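Long-range contacts in DNA-binding transcriptional repressor YiaJ (Escherichia coli, PDB 1YSQ), which represses transcription of the yiaKLMNOPQRS operon as an IclR-type regulator, represented here by its C-terminal domain without the DNA-binding part: residues 130-135 with 149-154; 26-31 with 42-47; 30-35 with 145-150. One frame throughout, in Å; residues are numbered along the deposited sequence.

Contact 1. Residues 130-135 with 149-154; sequences VSCIAV and SISLST. With PO4 (phosphate ion), chain C; PO4 (phosphate ion), chain B.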
ATOM      1  N   VAL A 130       8.539   7.283   9.563  1.00 24.06           N
ATOM      2  CA  VAL A 130       7.570   6.255   9.212  1.00 23.31           C
ATOM      3  C   VAL A 130       7.749   5.929   7.728  1.00 22.86           C
ATOM      4  O   VAL A 130       7.728   6.838   6.883  1.00 23.18           O
ATOM      5  CB  VAL A 130       6.110   6.722   9.464  1.00 23.61           C
ATOM      6  CG1 VAL A 130       5.087   5.645   9.036  1.00 22.57           C
ATOM      7  CG2 VAL A 130       5.912   7.142  10.938  1.00 23.54           C
ATOM      8  N   SER A 131       7.943   4.640   7.439  1.00 22.13           N
ATOM      9  CA  SER A 131       8.081   4.122   6.071  1.00 22.15           C
ATOM     10  C   SER A 131       7.076   3.006   5.818  1.00 22.31           C
ATOM     11  O   SER A 131       6.593   2.387   6.770  1.00 22.13           O
ATOM     12  CB  SER A 131       9.491   3.581   5.870  1.00 22.23           C
ATOM     13  OG  SER A 131      10.433   4.631   6.018  1.00 22.05           O
ATOM     14  N   CYS A 132       6.750   2.741   4.549  1.00 21.72           N
ATOM     15  CA  CYS A 132       5.908   1.591   4.220  1.00 23.49           C
ATOM     16  C   CYS A 132       6.410   0.905   2.960  1.00 21.79           C
ATOM     17  O   CYS A 132       7.092   1.533   2.134  1.00 21.11           O
ATOM     18  CB  CYS A 132       4.445   2.023   4.009  1.00 24.69           C
ATOM     19  SG  CYS A 132       3.858   3.055   5.374  1.00 36.30           S
ATOM     20  N   ILE A 133       6.076  -0.381   2.824  1.00 20.89           N
ATOM     21  CA  ILE A 133       6.333  -1.129   1.568  1.00 19.91           C
ATOM     22  C   ILE A 133       4.987  -1.696   1.144  1.00 19.24           C
ATOM     23  O   ILE A 133       4.278  -2.257   1.977  1.00 18.66           O
ATOM     24  CB  ILE A 133       7.320  -2.301   1.790  1.00 20.02           C
ATOM     25  CG1 ILE A 133       8.572  -1.846   2.536  1.00 21.72           C
ATOM     26  CG2 ILE A 133       7.732  -2.946   0.433  1.00 19.46           C
ATOM     27  CD1 ILE A 133       9.313  -3.005   3.214  1.00 23.74           C
ATOM     28  N   ALA A 134       4.638  -1.568  -0.136  1.00 17.89           N
ATOM     29  CA  ALA A 134       3.310  -1.979  -0.596  1.00 17.66           C
ATOM     30  C   ALA A 134       3.414  -2.780  -1.899  1.00 17.86           C
ATOM     31  O   ALA A 134       4.368  -2.602  -2.683  1.00 18.43           O
ATOM     32  CB  ALA A 134       2.414  -0.750  -0.794  1.00 17.03           C
ATOM     33  N   VAL A 135       2.448  -3.675  -2.103  1.00 18.72           N
ATOM     34  CA  VAL A 135       2.344  -4.478  -3.319  1.00 18.51           C
ATOM     35  C   VAL A 135       0.883  -4.543  -3.812  1.00 19.01           C
ATOM     36  O   VAL A 135      -0.052  -4.422  -3.023  1.00 18.53           O
ATOM     37  CB  VAL A 135       2.864  -5.940  -3.116  1.00 19.05           C
ATOM     38  CG1 VAL A 135       4.372  -5.974  -2.896  1.00 19.13           C
ATOM     39  CG2 VAL A 135       2.111  -6.651  -1.977  1.00 19.15           C
ATOM     40  N   SER A 149       0.101  -3.508   2.445  1.00 19.00           N
ATOM     41  CA  SER A 149       1.328  -2.822   2.838  1.00 19.59           C
ATOM     42  C   SER A 149       1.796  -3.173   4.241  1.00 20.17           C
ATOM     43  O   SER A 149       1.008  -3.650   5.063  1.00 20.08           O
ATOM     44  CB  SER A 149       1.181  -1.297   2.644  1.00 20.10           C
ATOM     45  OG  SER A 149       0.404  -0.705   3.673  1.00 18.51           O
ATOM     46  N   ILE A 150       3.095  -2.985   4.485  1.00 20.09           N
ATOM     47  CA  ILE A 150       3.674  -3.126   5.818  1.00 20.39           C
ATOM     48  C   ILE A 150       4.153  -1.749   6.252  1.00 20.83           C
ATOM     49  O   ILE A 150       4.882  -1.096   5.500  1.00 20.87           O
ATOM     50  CB  ILE A 150       4.888  -4.109   5.803  1.00 20.14           C
ATOM     51  CG1 ILE A 150       4.445  -5.530   5.418  1.00 21.30           C
ATOM     52  CG2 ILE A 150       5.603  -4.077   7.172  1.00 21.01           C
ATOM     53  CD1 ILE A 150       5.624  -6.554   5.218  1.00 23.35           C
ATOM     54  N   SER A 151       3.766  -1.297   7.455  1.00 20.91           N
ATOM     55  CA  SER A 151       4.290  -0.033   7.985  1.00 20.81           C
ATOM     56  C   SER A 151       5.267  -0.355   9.097  1.00 20.86           C
ATOM     57  O   SER A 151       5.044  -1.289   9.876  1.00 21.61           O
ATOM     58  CB  SER A 151       3.182   0.877   8.563  1.00 21.69           C
ATOM     59  OG  SER A 151       2.036   0.966   7.727  1.00 23.40           O
ATOM     60  N   LEU A 152       6.339   0.431   9.176  1.00 21.04           N
ATOM     61  CA  LEU A 152       7.355   0.251  10.204  1.00 21.22           C
ATOM     62  C   LEU A 152       8.191   1.519  10.293  1.00 21.34           C
ATOM     63  O   LEU A 152       8.091   2.388   9.421  1.00 21.53           O
ATOM     64  CB  LEU A 152       8.235  -0.976   9.900  1.00 20.75           C
ATOM     65  CG  LEU A 152       9.238  -0.924   8.738  1.00 21.25           C
ATOM     66  CD1 LEU A 152      10.204  -2.110   8.852  1.00 22.72           C
ATOM     67  CD2 LEU A 152       8.569  -0.924   7.373  1.00 22.07           C
ATOM     68  N   SER A 153       9.004   1.637  11.346  1.00 21.54           N
ATOM     69  CA  SER A 153       9.901   2.782  11.474  1.00 21.52           C
ATOM     70  C   SER A 153      10.970   2.746  10.378  1.00 22.22           C
ATOM     71  O   SER A 153      11.468   1.672   9.996  1.00 21.34           O
ATOM     72  CB  SER A 153      10.574   2.825  12.857  1.00 22.01           C
ATOM     73  OG  SER A 153      11.416   1.699  13.036  1.00 20.55           O
ATOM     74  N   THR A 154      11.321   3.931   9.880  1.00 22.19           N
ATOM     75  CA  THR A 154      12.362   4.062   8.870  1.00 23.47           C
ATOM     76  C   THR A 154      13.662   3.445   9.394  1.00 23.94           C
ATOM     77  O   THR A 154      14.397   2.785   8.658  1.00 23.68           O
ATOM     78  CB  THR A 154      12.585   5.533   8.579  1.00 23.23           C
ATOM     79  OG1 THR A 154      11.335   6.119   8.200  1.00 23.85           O
ATOM     80  CG2 THR A 154      13.493   5.704   7.350  1.00 23.24           C
TER
HETATM   81  P   PO4 C 302       9.237  -1.295  14.281  1.00 25.89           P
HETATM   82  O1  PO4 C 302       9.582  -1.022  15.721  1.00 27.20           O
HETATM   83  O2  PO4 C 302       9.774  -0.192  13.426  1.00 24.50           O
HETATM   84  O3  PO4 C 302       9.806  -2.639  13.943  1.00 28.04           O
HETATM   85  O4  PO4 C 302       7.734  -1.372  14.097  1.00 25.03           O
HETATM   86  P   PO4 B 301       0.135   3.150   2.735  1.00 32.99           P
HETATM   87  O1  PO4 B 301       1.299   4.154   2.658  1.00 29.61           O
HETATM   88  O2  PO4 B 301      -0.089   2.441   1.439  1.00 33.75           O
HETATM   89  O3  PO4 B 301       0.337   2.141   3.851  1.00 33.22           O
HETATM   90  O4  PO4 B 301      -1.100   3.978   3.053  1.00 35.04           O
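Strands 130-137 and 146-153 run antiparallel as the two arms of a hairpin, joined over this length by four backbone hydrogen bonds, two within the Ser131-Leu152 pair and two within Ile133-Ile150. The bond from Ser131 N to Leu152 O spans 3.0 Å at an N-H...O angle of 168° and arrives nearly along the C=O axis. Cys132 sits on the non-hydrogen-bonded pair between them, opposite Ser151. Its CB lies 3.5 Å from Ile150 O, and with SG anti to the carbonyl carbon (chi1 -50°) the sulfur rests 3.6 Å from Ser151 OG and 3.9 Å from O1 of a phosphate (chain B). That Ser151 hydroxyl is hydrogen-bonded to Asn30 on the next strand. In this GAF-like sheet, the face bearing Cys132, Ala134, Ser149 and Ser151 receives helix 68-75, against which Ala134 and Ser149 pack. Ala134 CB and Ser149 CB meet at 3.7 Å. Ser149 OG lies 2.9 Å from O3 of the same phosphate, held by the backbone N of Ala68 and Met69. Ser131, Ile133, Ile150 and Leu152 point to the other face, where Leu157 packs on all but Ile150. At the far end Ser131 OG and Thr154 OG1 share a hydrogen bond of 2.8 Å. Ser153 OG caps Arg156 N of helix 154-160 and donates to O2 of a second phosphate (chain C) at 2.5 Å; Ser153 N donates to the same O2.

Contact 2. Residues 26-31 with 42-47; sequences GETINF and IYKLEP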
ATOM      1  N   GLY A  26       6.036  -9.220  12.525  1.00 20.94           N
ATOM      2  CA  GLY A  26       5.827  -8.444  13.747  1.00 19.89           C
ATOM      3  C   GLY A  26       5.271  -7.033  13.527  1.00 20.04           C
ATOM      4  O   GLY A  26       5.043  -6.286  14.481  1.00 19.70           O
ATOM      5  N   GLU A  27       5.058  -6.659  12.268  1.00 19.78           N
ATOM      6  CA  GLU A  27       4.739  -5.275  11.896  1.00 19.82           C
ATOM      7  C   GLU A  27       3.269  -5.058  11.551  1.00 18.95           C
ATOM      8  O   GLU A  27       2.535  -6.011  11.299  1.00 19.65           O
ATOM      9  CB  GLU A  27       5.569  -4.861  10.662  1.00 19.71           C
ATOM     10  CG  GLU A  27       7.090  -4.970  10.811  1.00 21.27           C
ATOM     11  CD  GLU A  27       7.666  -4.016  11.848  1.00 22.63           C
ATOM     12  OE1 GLU A  27       6.902  -3.240  12.465  1.00 21.65           O
ATOM     13  OE2 GLU A  27       8.904  -4.046  12.060  1.00 24.53           O
ATOM     14  N   THR A  28       2.882  -3.784  11.489  1.00 19.26           N
ATOM     15  CA  THR A  28       1.565  -3.339  11.000  1.00 19.01           C
ATOM     16  C   THR A  28       1.288  -3.859   9.594  1.00 19.09           C
ATOM     17  O   THR A  28       2.120  -3.644   8.683  1.00 19.10           O
ATOM     18  CB  THR A  28       1.538  -1.813  10.918  1.00 19.25           C
ATOM     19  OG1 THR A  28       1.726  -1.237  12.227  1.00 18.44           O
ATOM     20  CG2 THR A  28       0.131  -1.306  10.433  1.00 19.64           C
ATOM     21  N   ILE A  29       0.133  -4.505   9.411  1.00 18.15           N
ATOM     22  CA  ILE A  29      -0.289  -4.950   8.088  1.00 18.46           C
ATOM     23  C   ILE A  29      -1.532  -4.173   7.696  1.00 19.02           C
ATOM     24  O   ILE A  29      -2.499  -4.137   8.450  1.00 19.03           O
ATOM     25  CB  ILE A  29      -0.562  -6.494   8.048  1.00 18.62           C
ATOM     26  CG1 ILE A  29       0.629  -7.306   8.600  1.00 17.57           C
ATOM     27  CG2 ILE A  29      -0.977  -6.963   6.627  1.00 18.45           C
ATOM     28  CD1 ILE A  29       2.011  -7.034   7.972  1.00 20.11           C
ATOM     29  N   ASN A  30      -1.491  -3.547   6.516  1.00 19.33           N
ATOM     30  CA  ASN A  30      -2.608  -2.763   5.970  1.00 19.69           C
ATOM     31  C   ASN A  30      -3.126  -3.438   4.720  1.00 19.96           C
ATOM     32  O   ASN A  30      -2.346  -3.970   3.921  1.00 19.12           O
ATOM     33  CB  ASN A  30      -2.142  -1.356   5.553  1.00 20.10           C
ATOM     34  CG  ASN A  30      -1.313  -0.671   6.622  1.00 20.92           C
ATOM     35  OD1 ASN A  30      -0.093  -0.512   6.495  1.00 24.63           O
ATOM     36  ND2 ASN A  30      -1.969  -0.272   7.686  1.00 18.15           N
ATOM     37  N   PHE A  31      -4.439  -3.374   4.534  1.00 19.62           N
ATOM     38  CA  PHE A  31      -5.063  -3.944   3.339  1.00 19.25           C
ATOM     39  C   PHE A  31      -6.128  -2.973   2.861  1.00 19.37           C
ATOM     40  O   PHE A  31      -7.064  -2.650   3.601  1.00 18.64           O
ATOM     41  CB  PHE A  31      -5.673  -5.305   3.679  1.00 19.02           C
ATOM     42  CG  PHE A  31      -6.230  -6.045   2.499  1.00 21.02           C
ATOM     43  CD1 PHE A  31      -5.409  -6.430   1.439  1.00 22.91           C
ATOM     44  CD2 PHE A  31      -7.568  -6.399   2.459  1.00 23.79           C
ATOM     45  CE1 PHE A  31      -5.933  -7.133   0.333  1.00 24.28           C
ATOM     46  CE2 PHE A  31      -8.089  -7.113   1.353  1.00 25.71           C
ATOM     47  CZ  PHE A  31      -7.268  -7.467   0.299  1.00 22.35           C
ATOM     48  N   ILE A  42      -9.512  -1.113   4.414  1.00 20.01           N
ATOM     49  CA  ILE A  42     -10.607  -2.013   4.805  1.00 20.04           C
ATOM     50  C   ILE A  42     -10.240  -2.995   5.903  1.00 19.67           C
ATOM     51  O   ILE A  42     -11.117  -3.631   6.489  1.00 19.83           O
ATOM     52  CB  ILE A  42     -11.221  -2.727   3.571  1.00 19.88           C
ATOM     53  CG1 ILE A  42     -10.183  -3.632   2.875  1.00 19.60           C
ATOM     54  CG2 ILE A  42     -11.828  -1.671   2.613  1.00 20.47           C
ATOM     55  CD1 ILE A  42     -10.775  -4.519   1.764  1.00 20.58           C
ATOM     56  N   TYR A  43      -8.950  -3.110   6.200  1.00 19.17           N
ATOM     57  CA  TYR A  43      -8.489  -4.100   7.153  1.00 20.18           C
ATOM     58  C   TYR A  43      -7.111  -3.674   7.636  1.00 19.73           C
ATOM     59  O   TYR A  43      -6.270  -3.219   6.845  1.00 20.28           O
ATOM     60  CB  TYR A  43      -8.469  -5.452   6.446  1.00 20.10           C
ATOM     61  CG  TYR A  43      -7.959  -6.634   7.214  1.00 22.99           C
ATOM     62  CD1 TYR A  43      -8.834  -7.602   7.683  1.00 25.91           C
ATOM     63  CD2 TYR A  43      -6.591  -6.832   7.403  1.00 22.13           C
ATOM     64  CE1 TYR A  43      -8.368  -8.727   8.354  1.00 25.44           C
ATOM     65  CE2 TYR A  43      -6.121  -7.947   8.068  1.00 24.78           C
ATOM     66  CZ  TYR A  43      -7.013  -8.891   8.535  1.00 25.19           C
ATOM     67  OH  TYR A  43      -6.544 -10.013   9.181  1.00 27.06           O
ATOM     68  N   LYS A  44      -6.895  -3.776   8.938  1.00 18.76           N
ATOM     69  CA  LYS A  44      -5.609  -3.405   9.533  1.00 19.30           C
ATOM     70  C   LYS A  44      -5.278  -4.285  10.744  1.00 19.52           C
ATOM     71  O   LYS A  44      -6.139  -4.531  11.582  1.00 19.28           O
ATOM     72  CB  LYS A  44      -5.589  -1.916   9.944  1.00 18.74           C
ATOM     73  CG  LYS A  44      -4.211  -1.428  10.400  1.00 18.21           C
ATOM     74  CD  LYS A  44      -4.277  -0.101  11.153  1.00 18.81           C
ATOM     75  CE  LYS A  44      -2.856   0.369  11.542  1.00 17.86           C
ATOM     76  NZ  LYS A  44      -2.866   1.461  12.618  1.00 17.98           N
ATOM     77  N   LEU A  45      -4.030  -4.745  10.814  1.00 19.02           N
ATOM     78  CA  LEU A  45      -3.503  -5.427  11.999  1.00 19.50           C
ATOM     79  C   LEU A  45      -2.403  -4.596  12.621  1.00 19.27           C
ATOM     80  O   LEU A  45      -1.437  -4.213  11.958  1.00 19.40           O
ATOM     81  CB  LEU A  45      -2.964  -6.837  11.659  1.00 19.46           C
ATOM     82  CG  LEU A  45      -3.999  -7.770  11.012  1.00 20.61           C
ATOM     83  CD1 LEU A  45      -3.352  -8.999  10.429  1.00 20.35           C
ATOM     84  CD2 LEU A  45      -5.123  -8.162  12.003  1.00 18.37           C
ATOM     85  N   GLU A  46      -2.543  -4.327  13.913  1.00 19.17           N
ATOM     86  CA  GLU A  46      -1.513  -3.637  14.667  1.00 19.07           C
ATOM     87  C   GLU A  46      -0.265  -4.516  14.785  1.00 19.24           C
ATOM     88  O   GLU A  46      -0.371  -5.732  14.651  1.00 19.43           O
ATOM     89  CB  GLU A  46      -2.057  -3.268  16.058  1.00 19.21           C
ATOM     90  CG  GLU A  46      -3.151  -2.196  16.045  1.00 19.29           C
ATOM     91  CD  GLU A  46      -2.710  -0.876  15.397  1.00 21.73           C
ATOM     92  OE1 GLU A  46      -1.528  -0.500  15.522  1.00 22.01           O
ATOM     93  OE2 GLU A  46      -3.554  -0.198  14.770  1.00 21.85           O
ATOM     94  N   PRO A  47       0.906  -3.928  15.033  1.00 20.14           N
ATOM     95  CA  PRO A  47       2.132  -4.723  15.180  1.00 20.49           C
ATOM     96  C   PRO A  47       2.063  -5.653  16.408  1.00 21.34           C
ATOM     97  O   PRO A  47       1.289  -5.382  17.343  1.00 21.50           O
ATOM     98  CB  PRO A  47       3.222  -3.659  15.363  1.00 20.48           C
ATOM     99  CG  PRO A  47       2.495  -2.465  15.952  1.00 20.50           C
ATOM    100  CD  PRO A  47       1.164  -2.479  15.221  1.00 19.94           C
TER
HETATM  101  O   HOH W   1      -0.102   0.490  13.396  1.00 19.75           O
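The Phe31 ring receives Tyr43 CB at its edge, near the ring plane, while Ile42 CD1 comes obliquely to Phe31 CE2 at 3.8 Å. The Tyr43 ring in turn has Phe31 CB set obliquely to it, and the two residues meet through their roots, Phe31 CB to Tyr43 CB being 3.9 Å. Both rings leave the backbone with CG anti to N, on the face that Ile29 and Leu45 share; there Tyr43 packs on Ile11 and Leu18 of helix 8-25, and its hydroxyl bonds to Thr192. Strands 28-35 and 38-45 form an antiparallel hairpin that carries a classic beta bulge: Ile42 and Tyr43 both face Phe31. Phe31 O accepts from Ile42 N at 3.0 Å and, weakly, from Tyr43 N at 3.2 Å. On the opposite face the extended Lys44 chain runs beside Asn30, with CG 3.7 Å from Asn30 ND2, and crosses Thr28 CG2 obliquely. Lys44 NZ forms a salt bridge of 2.8 Å with Glu46 OE2, met from above the carboxylate plane, and also bonds to Ala56 O and Thr54 OG1; a water ties it to Glu46 OE1 and Thr28 OG1. Beyond the strands, Pro47 CD lies 3.3 Å from Thr28 OG1.

Contact 3. Residues 30-35 with 145-150; sequences NFSSRE and PYAVSI. With PO4 (phosphate ion), chain D; PO4 (phosphate ion), chain B.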
ATOM      1  N   ASN A  30      -1.491  -3.547   6.516  1.00 19.33           N
ATOM      2  CA  ASN A  30      -2.608  -2.763   5.970  1.00 19.69           C
ATOM      3  C   ASN A  30      -3.126  -3.438   4.720  1.00 19.96           C
ATOM      4  O   ASN A  30      -2.346  -3.970   3.921  1.00 19.12           O
ATOM      5  CB  ASN A  30      -2.142  -1.356   5.553  1.00 20.10           C
ATOM      6  CG  ASN A  30      -1.313  -0.671   6.622  1.00 20.92           C
ATOM      7  OD1 ASN A  30      -0.093  -0.512   6.495  1.00 24.63           O
ATOM      8  ND2 ASN A  30      -1.969  -0.272   7.686  1.00 18.15           N
ATOM      9  N   PHE A  31      -4.439  -3.374   4.534  1.00 19.62           N
ATOM     10  CA  PHE A  31      -5.063  -3.944   3.339  1.00 19.25           C
ATOM     11  C   PHE A  31      -6.128  -2.973   2.861  1.00 19.37           C
ATOM     12  O   PHE A  31      -7.064  -2.650   3.601  1.00 18.64           O
ATOM     13  CB  PHE A  31      -5.673  -5.305   3.679  1.00 19.02           C
ATOM     14  CG  PHE A  31      -6.230  -6.045   2.499  1.00 21.02           C
ATOM     15  CD1 PHE A  31      -5.409  -6.430   1.439  1.00 22.91           C
ATOM     16  CD2 PHE A  31      -7.568  -6.399   2.459  1.00 23.79           C
ATOM     17  CE1 PHE A  31      -5.933  -7.133   0.333  1.00 24.28           C
ATOM     18  CE2 PHE A  31      -8.089  -7.113   1.353  1.00 25.71           C
ATOM     19  CZ  PHE A  31      -7.268  -7.467   0.299  1.00 22.35           C
ATOM     20  N   SER A  32      -5.963  -2.488   1.636  1.00 19.07           N
ATOM     21  CA  SER A  32      -6.876  -1.495   1.096  1.00 19.30           C
ATOM     22  C   SER A  32      -7.557  -1.957  -0.186  1.00 19.29           C
ATOM     23  O   SER A  32      -7.103  -2.919  -0.827  1.00 18.88           O
ATOM     24  CB  SER A  32      -6.132  -0.177   0.839  1.00 18.98           C
ATOM     25  OG  SER A  32      -5.339  -0.292  -0.345  1.00 18.90           O
ATOM     26  N   SER A  33      -8.651  -1.268  -0.530  1.00 19.81           N
ATOM     27  CA  SER A  33      -9.262  -1.341  -1.854  1.00 20.23           C
ATOM     28  C   SER A  33      -9.107   0.038  -2.482  1.00 20.44           C
ATOM     29  O   SER A  33      -8.800   1.021  -1.792  1.00 20.99           O
ATOM     30  CB  SER A  33     -10.748  -1.719  -1.760  1.00 21.01           C
ATOM     31  OG  SER A  33     -11.456  -0.729  -1.010  1.00 23.19           O
ATOM     32  N   ARG A  34      -9.270   0.111  -3.796  1.00 20.55           N
ATOM     33  CA  ARG A  34      -9.316   1.396  -4.469  1.00 20.92           C
ATOM     34  C   ARG A  34     -10.746   1.897  -4.592  1.00 21.68           C
ATOM     35  O   ARG A  34     -11.637   1.156  -4.980  1.00 21.90           O
ATOM     36  CB  ARG A  34      -8.683   1.314  -5.865  1.00 20.30           C
ATOM     37  CG  ARG A  34      -8.330   2.698  -6.407  1.00 19.97           C
ATOM     38  CD  ARG A  34      -8.194   2.769  -7.907  1.00 18.98           C
ATOM     39  NE  ARG A  34      -7.922   4.149  -8.298  1.00 20.67           N
ATOM     40  CZ  ARG A  34      -7.192   4.512  -9.346  1.00 21.99           C
ATOM     41  NH1 ARG A  34      -6.640   3.596 -10.140  1.00 21.15           N
ATOM     42  NH2 ARG A  34      -7.004   5.801  -9.594  1.00 20.79           N
ATOM     43  N   GLU A  35     -10.961   3.164  -4.251  1.00 23.02           N
ATOM     44  CA  GLU A  35     -12.230   3.813  -4.557  1.00 24.53           C
ATOM     45  C   GLU A  35     -11.933   5.090  -5.323  1.00 24.23           C
ATOM     46  O   GLU A  35     -11.903   6.178  -4.743  1.00 24.21           O
ATOM     47  CB  GLU A  35     -13.016   4.098  -3.274  1.00 25.47           C
ATOM     48  CG  GLU A  35     -14.364   4.758  -3.471  1.00 29.26           C
ATOM     49  CD  GLU A  35     -15.143   4.818  -2.172  1.00 34.46           C
ATOM     50  OE1 GLU A  35     -14.867   5.710  -1.328  1.00 34.77           O
ATOM     51  OE2 GLU A  35     -16.012   3.951  -1.987  1.00 36.17           O
ATOM     52  N   PRO A 145      -7.468  -4.332  -7.864  1.00 21.66           N
ATOM     53  CA  PRO A 145      -8.577  -3.909  -6.999  1.00 21.51           C
ATOM     54  C   PRO A 145      -8.171  -3.655  -5.534  1.00 20.79           C
ATOM     55  O   PRO A 145      -8.855  -2.885  -4.848  1.00 21.44           O
ATOM     56  CB  PRO A 145      -9.567  -5.085  -7.124  1.00 21.24           C
ATOM     57  CG  PRO A 145      -8.678  -6.270  -7.339  1.00 22.30           C
ATOM     58  CD  PRO A 145      -7.591  -5.749  -8.265  1.00 21.70           C
ATOM     59  N   TYR A 146      -7.084  -4.280  -5.075  1.00 20.44           N
ATOM     60  CA  TYR A 146      -6.681  -4.256  -3.656  1.00 19.88           C
ATOM     61  C   TYR A 146      -5.164  -4.184  -3.591  1.00 19.57           C
ATOM     62  O   TYR A 146      -4.481  -4.468  -4.573  1.00 18.27           O
ATOM     63  CB  TYR A 146      -7.135  -5.512  -2.889  1.00 19.94           C
ATOM     64  CG  TYR A 146      -8.594  -5.818  -3.050  1.00 21.91           C
ATOM     65  CD1 TYR A 146      -9.561  -5.093  -2.352  1.00 24.11           C
ATOM     66  CD2 TYR A 146      -9.017  -6.806  -3.931  1.00 24.50           C
ATOM     67  CE1 TYR A 146     -10.911  -5.351  -2.531  1.00 24.66           C
ATOM     68  CE2 TYR A 146     -10.367  -7.074  -4.103  1.00 24.39           C
ATOM     69  CZ  TYR A 146     -11.294  -6.345  -3.407  1.00 25.81           C
ATOM     70  OH  TYR A 146     -12.617  -6.621  -3.587  1.00 28.55           O
ATOM     71  N   ALA A 147      -4.651  -3.826  -2.420  1.00 19.41           N
ATOM     72  CA  ALA A 147      -3.213  -3.732  -2.222  1.00 19.28           C
ATOM     73  C   ALA A 147      -2.908  -4.012  -0.755  1.00 19.25           C
ATOM     74  O   ALA A 147      -3.771  -3.846   0.116  1.00 18.40           O
ATOM     75  CB  ALA A 147      -2.713  -2.338  -2.641  1.00 19.68           C
ATOM     76  N   VAL A 148      -1.680  -4.439  -0.488  1.00 19.22           N
ATOM     77  CA  VAL A 148      -1.271  -4.778   0.871  1.00 19.34           C
ATOM     78  C   VAL A 148      -0.029  -3.960   1.195  1.00 19.33           C
ATOM     79  O   VAL A 148       0.817  -3.766   0.327  1.00 18.71           O
ATOM     80  CB  VAL A 148      -0.869  -6.278   0.997  1.00 19.12           C
ATOM     81  CG1 VAL A 148      -0.561  -6.666   2.465  1.00 19.76           C
ATOM     82  CG2 VAL A 148      -1.928  -7.202   0.415  1.00 20.83           C
ATOM     83  N   SER A 149       0.101  -3.508   2.445  1.00 19.00           N
ATOM     84  CA  SER A 149       1.328  -2.822   2.838  1.00 19.59           C
ATOM     85  C   SER A 149       1.796  -3.173   4.241  1.00 20.17           C
ATOM     86  O   SER A 149       1.008  -3.650   5.063  1.00 20.08           O
ATOM     87  CB  SER A 149       1.181  -1.297   2.644  1.00 20.10           C
ATOM     88  OG  SER A 149       0.404  -0.705   3.673  1.00 18.51           O
ATOM     89  N   ILE A 150       3.095  -2.985   4.485  1.00 20.09           N
ATOM     90  CA  ILE A 150       3.674  -3.126   5.818  1.00 20.39           C
ATOM     91  C   ILE A 150       4.153  -1.749   6.252  1.00 20.83           C
ATOM     92  O   ILE A 150       4.882  -1.096   5.500  1.00 20.87           O
ATOM     93  CB  ILE A 150       4.888  -4.109   5.803  1.00 20.14           C
ATOM     94  CG1 ILE A 150       4.445  -5.530   5.418  1.00 21.30           C
ATOM     95  CG2 ILE A 150       5.603  -4.077   7.172  1.00 21.01           C
ATOM     96  CD1 ILE A 150       5.624  -6.554   5.218  1.00 23.35           C
TER
HETATM   97  P   PO4 D 303      -6.168   0.032 -10.755  1.00 34.06           P
HETATM   98  O1  PO4 D 303      -6.307  -0.093  -9.252  1.00 31.99           O
HETATM   99  O2  PO4 D 303      -4.741   0.410 -11.112  1.00 30.02           O
HETATM  100  O3  PO4 D 303      -6.562  -1.272 -11.418  1.00 31.33           O
HETATM  101  O4  PO4 D 303      -7.084   1.161 -11.178  1.00 34.17           O
HETATM  102  P   PO4 B 301       0.135   3.150   2.735  1.00 32.99           P
HETATM  103  O1  PO4 B 301       1.299   4.154   2.658  1.00 29.61           O
HETATM  104  O2  PO4 B 301      -0.089   2.441   1.439  1.00 33.75           O
HETATM  105  O3  PO4 B 301       0.337   2.141   3.851  1.00 33.22           O
HETATM  106  O4  PO4 B 301      -1.100   3.978   3.053  1.00 35.04           O
HETATM  107  O   HOH W   2     -11.080  -1.886  -5.635  1.00 26.65           O
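Pro145 O is held by two hydrogen bonds and a weaker third contact. Arg34 N reaches it at 3.2 Å from 33° above the carbonyl plane, a water donates to it at 2.6 Å, and Ser33 CA comes within 3.4 Å in a CA-H...O contact. The water also donates to Arg34 O, bridging the two segments. This is the end of the antiparallel pairing of strands 28-35 and 146-153, the central neighbours of the GAF-like sheet, where two hairpins far apart in sequence are joined into one sheet. Farther along, the backbone bonds come in pairs, Ser32 with Ala147 and Asn30 with Ser149.

On one face the Phe31 ring lies across Tyr146 and Val148. Its CZ meets Tyr146 CB at 3.7 Å, and Val148 CG2 approaches CD1 at the ring edge, also at 3.7 Å. The Phe31 and Tyr146 planes are only 22° apart but so slid that the rings barely overlap, with centroids separated by 5.7 Å. Ile10 and Leu18 of helix 8-25 also pack on Phe31. An alanine in place of Phe31 would remove the ring and would probably loosen the packing among Tyr146, Val148 and that helix.

The opposite face, with Asn30, Ser32, Ala147 and Ser149, is largely polar. Asn30 OD1, besides its bond to Ser151, lies 2.9 Å from Ser149 OG, whose one proton has a phosphate oxygen as a rival acceptor, while Ser32 OG bonds to Tyr73 OH of helix 68-75. At the end of the strand the extended Arg34 chain carries its guanidinium to Tyr81 in a cation-pi contact; NE bonds to Asp36 O, and NH1 makes a weak, bent bond of 2.7 Å to O4 of a phosphate (chain D).

How the contacts relate
All three contacts lie in one antiparallel sheet and cover four adjacent strands, 38-45, 28-35, 146-153 and 130-137 in that order across it. Contact 2 is the hairpin nearest the N-terminus, and it closes before contact 1, the hairpin near the C-terminus, opens; contact 3 ties the two together across 109 intervening residues. It shares Asn30 and Phe31 with contact 2 and Ser149 and Ile150 with contact 1. The centres of contacts 1 and 2 are about 10 Å apart. Contact 3 has its centre about 11 Å from that of contact 2 and about 13 Å from that of contact 1. The two hairpins thus become one continuous sheet, the framework of this C-terminal domain.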